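Long-range contact in Pbp related beta-lactamase (Pyrococcus abyssi, PDB 2QMI), which probably hydrolyses peptides as a serine peptidase of the penicillin-binding protein and beta-lactamase family, working inside a self-compartmentalizing octamer: residues T376-V381 / R391-A396. Sequence-based numbering, arbitrary orientation.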
ATOM      1  N   THR A 376     -31.809  -9.130  -2.645  1.00 19.88           N
ATOM      2  CA  THR A 376     -31.268  -9.113  -4.003  1.00 19.61           C
ATOM      3  C   THR A 376     -30.295  -7.956  -4.233  1.00 20.87           C
ATOM      4  O   THR A 376     -29.171  -8.162  -4.700  1.00 19.96           O
ATOM      5  CB  THR A 376     -32.380  -9.013  -5.059  1.00 18.01           C
ATOM      6  OG1 THR A 376     -33.258  -7.934  -4.724  1.00 17.28           O
ATOM      7  CG2 THR A 376     -33.157 -10.320  -5.143  1.00 17.04           C
ATOM      8  N   ILE A 377     -30.734  -6.739  -3.929  1.00 21.61           N
ATOM      9  CA  ILE A 377     -29.879  -5.567  -4.104  1.00 23.42           C
ATOM     10  C   ILE A 377     -29.652  -4.872  -2.773  1.00 24.03           C
ATOM     11  O   ILE A 377     -30.532  -4.864  -1.906  1.00 23.69           O
ATOM     12  CB  ILE A 377     -30.482  -4.568  -5.117  1.00 23.78           C
ATOM     13  CG1 ILE A 377     -31.929  -4.232  -4.741  1.00 22.60           C
ATOM     14  CG2 ILE A 377     -30.405  -5.155  -6.522  1.00 25.11           C
ATOM     15  CD1 ILE A 377     -32.595  -3.278  -5.704  1.00 19.96           C
ATOM     16  N   LYS A 378     -28.464  -4.289  -2.617  1.00 26.06           N
ATOM     17  CA  LYS A 378     -28.089  -3.615  -1.372  1.00 27.54           C
ATOM     18  C   LYS A 378     -27.718  -2.149  -1.567  1.00 27.84           C
ATOM     19  O   LYS A 378     -26.959  -1.803  -2.488  1.00 27.86           O
ATOM     20  CB  LYS A 378     -26.897  -4.333  -0.721  1.00 28.81           C
ATOM     21  CG  LYS A 378     -26.964  -5.850  -0.756  1.00 31.01           C
ATOM     22  CD  LYS A 378     -26.630  -6.399  -2.139  1.00 33.42           C
ATOM     23  CE  LYS A 378     -26.864  -7.908  -2.199  1.00 34.92           C
ATOM     24  NZ  LYS A 378     -26.070  -8.620  -1.152  1.00 36.56           N
ATOM     25  N   PHE A 379     -28.238  -1.302  -0.678  1.00 26.39           N
ATOM     26  CA  PHE A 379     -27.985   0.135  -0.711  1.00 27.61           C
ATOM     27  C   PHE A 379     -27.683   0.656   0.686  1.00 27.58           C
ATOM     28  O   PHE A 379     -28.108   0.071   1.677  1.00 27.44           O
ATOM     29  CB  PHE A 379     -29.219   0.884  -1.211  1.00 27.62           C
ATOM     30  CG  PHE A 379     -29.525   0.668  -2.660  1.00 28.45           C
ATOM     31  CD1 PHE A 379     -29.101   1.583  -3.614  1.00 28.51           C
ATOM     32  CD2 PHE A 379     -30.267  -0.435  -3.070  1.00 28.50           C
ATOM     33  CE1 PHE A 379     -29.417   1.408  -4.958  1.00 29.66           C
ATOM     34  CE2 PHE A 379     -30.589  -0.621  -4.414  1.00 29.04           C
ATOM     35  CZ  PHE A 379     -30.164   0.302  -5.360  1.00 29.49           C
ATOM     36  N   GLU A 380     -26.951   1.762   0.761  1.00 28.05           N
ATOM     37  CA  GLU A 380     -26.668   2.374   2.049  1.00 27.97           C
ATOM     38  C   GLU A 380     -27.019   3.851   1.977  1.00 26.62           C
ATOM     39  O   GLU A 380     -26.656   4.538   1.023  1.00 26.32           O
ATOM     40  CB  GLU A 380     -25.202   2.225   2.461  1.00 30.78           C
ATOM     41  CG  GLU A 380     -24.865   3.106   3.667  1.00 35.54           C
ATOM     42  CD  GLU A 380     -24.033   2.407   4.729  1.00 39.07           C
ATOM     43  OE1 GLU A 380     -22.797   2.281   4.538  1.00 40.81           O
ATOM     44  OE2 GLU A 380     -24.625   1.983   5.755  1.00 40.82           O
ATOM     45  N   VAL A 381     -27.748   4.324   2.982  1.00 25.01           N
ATOM     46  CA  VAL A 381     -28.130   5.720   3.047  1.00 23.52           C
ATOM     47  C   VAL A 381     -27.280   6.455   4.084  1.00 24.30           C
ATOM     48  O   VAL A 381     -27.177   6.040   5.240  1.00 24.23           O
ATOM     49  CB  VAL A 381     -29.624   5.871   3.398  1.00 23.03           C
ATOM     50  CG1 VAL A 381     -29.945   7.319   3.724  1.00 22.22           C
ATOM     51  CG2 VAL A 381     -30.473   5.408   2.224  1.00 22.13           C
ATOM     52  N   ARG A 391     -26.517   5.264  -2.149  1.00 29.26           N
ATOM     53  CA  ARG A 391     -25.492   4.607  -2.957  1.00 30.79           C
ATOM     54  C   ARG A 391     -25.667   3.090  -3.036  1.00 30.48           C
ATOM     55  O   ARG A 391     -26.233   2.463  -2.139  1.00 30.41           O
ATOM     56  CB  ARG A 391     -24.097   4.922  -2.407  1.00 31.76           C
ATOM     57  CG  ARG A 391     -22.971   4.577  -3.383  1.00 34.30           C
ATOM     58  CD  ARG A 391     -21.637   4.398  -2.673  1.00 34.65           C
ATOM     59  NE  ARG A 391     -21.727   3.325  -1.685  1.00 36.16           N
ATOM     60  CZ  ARG A 391     -20.691   2.839  -1.006  1.00 37.04           C
ATOM     61  NH1 ARG A 391     -19.471   3.331  -1.207  1.00 37.61           N
ATOM     62  NH2 ARG A 391     -20.874   1.860  -0.123  1.00 36.79           N
ATOM     63  N   ALA A 392     -25.158   2.507  -4.115  1.00 31.21           N
ATOM     64  CA  ALA A 392     -25.260   1.070  -4.330  1.00 30.79           C
ATOM     65  C   ALA A 392     -24.007   0.317  -3.882  1.00 31.93           C
ATOM     66  O   ALA A 392     -22.887   0.666  -4.270  1.00 32.00           O
ATOM     67  CB  ALA A 392     -25.529   0.799  -5.796  1.00 29.86           C
ATOM     68  N   LEU A 393     -24.186  -0.709  -3.056  1.00 31.68           N
ATOM     69  CA  LEU A 393     -23.044  -1.498  -2.620  1.00 33.62           C
ATOM     70  C   LEU A 393     -22.536  -2.212  -3.872  1.00 34.09           C
ATOM     71  O   LEU A 393     -23.084  -2.017  -4.957  1.00 35.29           O
ATOM     72  CB  LEU A 393     -23.452  -2.522  -1.552  1.00 33.43           C
ATOM     73  CG  LEU A 393     -23.543  -2.038  -0.101  1.00 32.92           C
ATOM     74  CD1 LEU A 393     -24.493  -0.860   0.004  1.00 31.87           C
ATOM     75  CD2 LEU A 393     -23.997  -3.197   0.793  1.00 32.51           C
ATOM     76  N   GLY A 394     -21.507  -3.036  -3.725  1.00 34.98           N
ATOM     77  CA  GLY A 394     -20.957  -3.733  -4.874  1.00 35.71           C
ATOM     78  C   GLY A 394     -19.713  -2.999  -5.348  1.00 35.76           C
ATOM     79  O   GLY A 394     -19.793  -1.854  -5.804  1.00 36.36           O
ATOM     80  N   ARG A 395     -18.561  -3.655  -5.230  1.00 36.09           N
ATOM     81  CA  ARG A 395     -17.282  -3.068  -5.630  1.00 35.71           C
ATOM     82  C   ARG A 395     -17.150  -2.984  -7.145  1.00 35.67           C
ATOM     83  O   ARG A 395     -16.171  -2.446  -7.662  1.00 36.10           O
ATOM     84  CB  ARG A 395     -16.129  -3.904  -5.076  1.00 35.40           C
ATOM     85  CG  ARG A 395     -16.261  -4.244  -3.595  1.00 35.74           C
ATOM     86  CD  ARG A 395     -15.362  -5.428  -3.243  1.00 36.42           C
ATOM     87  NE  ARG A 395     -15.508  -6.505  -4.223  1.00 37.68           N
ATOM     88  CZ  ARG A 395     -15.065  -7.747  -4.046  1.00 38.78           C
ATOM     89  NH1 ARG A 395     -14.446  -8.082  -2.920  1.00 38.57           N
ATOM     90  NH2 ARG A 395     -15.240  -8.653  -4.998  1.00 39.02           N
ATOM     91  N   ALA A 396     -18.144  -3.508  -7.856  1.00 35.77           N
ATOM     92  CA  ALA A 396     -18.118  -3.501  -9.315  1.00 35.62           C
ATOM     93  C   ALA A 396     -19.082  -2.482  -9.906  1.00 35.60           C
ATOM     94  O   ALA A 396     -18.812  -1.905 -10.964  1.00 35.59           O
ATOM     95  CB  ALA A 396     -18.447  -4.892  -9.842  1.00 35.23           C
TER
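Leu393 packs its side chain over the backbone of Lys378 and Phe379. Leu393 CB sits 3.7 Å from Lys378 O, and Leu393 CG stays near that oxygen. At the fork, Leu393 CD1 settles 3.6 Å from Phe379 C and also meets Glu380 CB, while Leu393 CD2 presses on Lys378 CB at 3.5 Å, tighter than usual for two carbons. A branched apolar tip suits this place because it spans the aliphatic bases of Lys378 and Glu380. Backbone Leu393 N donates to Lys378 O (3.0 Å); in the antiparallel hydrogen-bonded pair, Glu380 N donates to Arg391 O (3.1 Å) and Arg391 N to Glu380 O (3.3 Å). This is one end of the hairpin of strands 378-384 and 387-392, part of the closed antiparallel barrel in the octamerisation domain; beside it, Thr376 OG1 hydrogen-bonds to Leu114 O of a second subunit. On the buried face, Phe379 and Ala392 make the non-hydrogen-bonded pair. Chi1 of -69° puts Phe379 CG anti to its carbonyl carbon; Phe379 CE1 lies 4.0 Å from Ala392 CB, a methyl small enough to fit beside the ring. Long, charged Glu380 and Arg391 suit the exposed face; Glu380 OE1 and Arg391 NH2, 5.1 Å apart, are not in contact, so any attraction is probably modest.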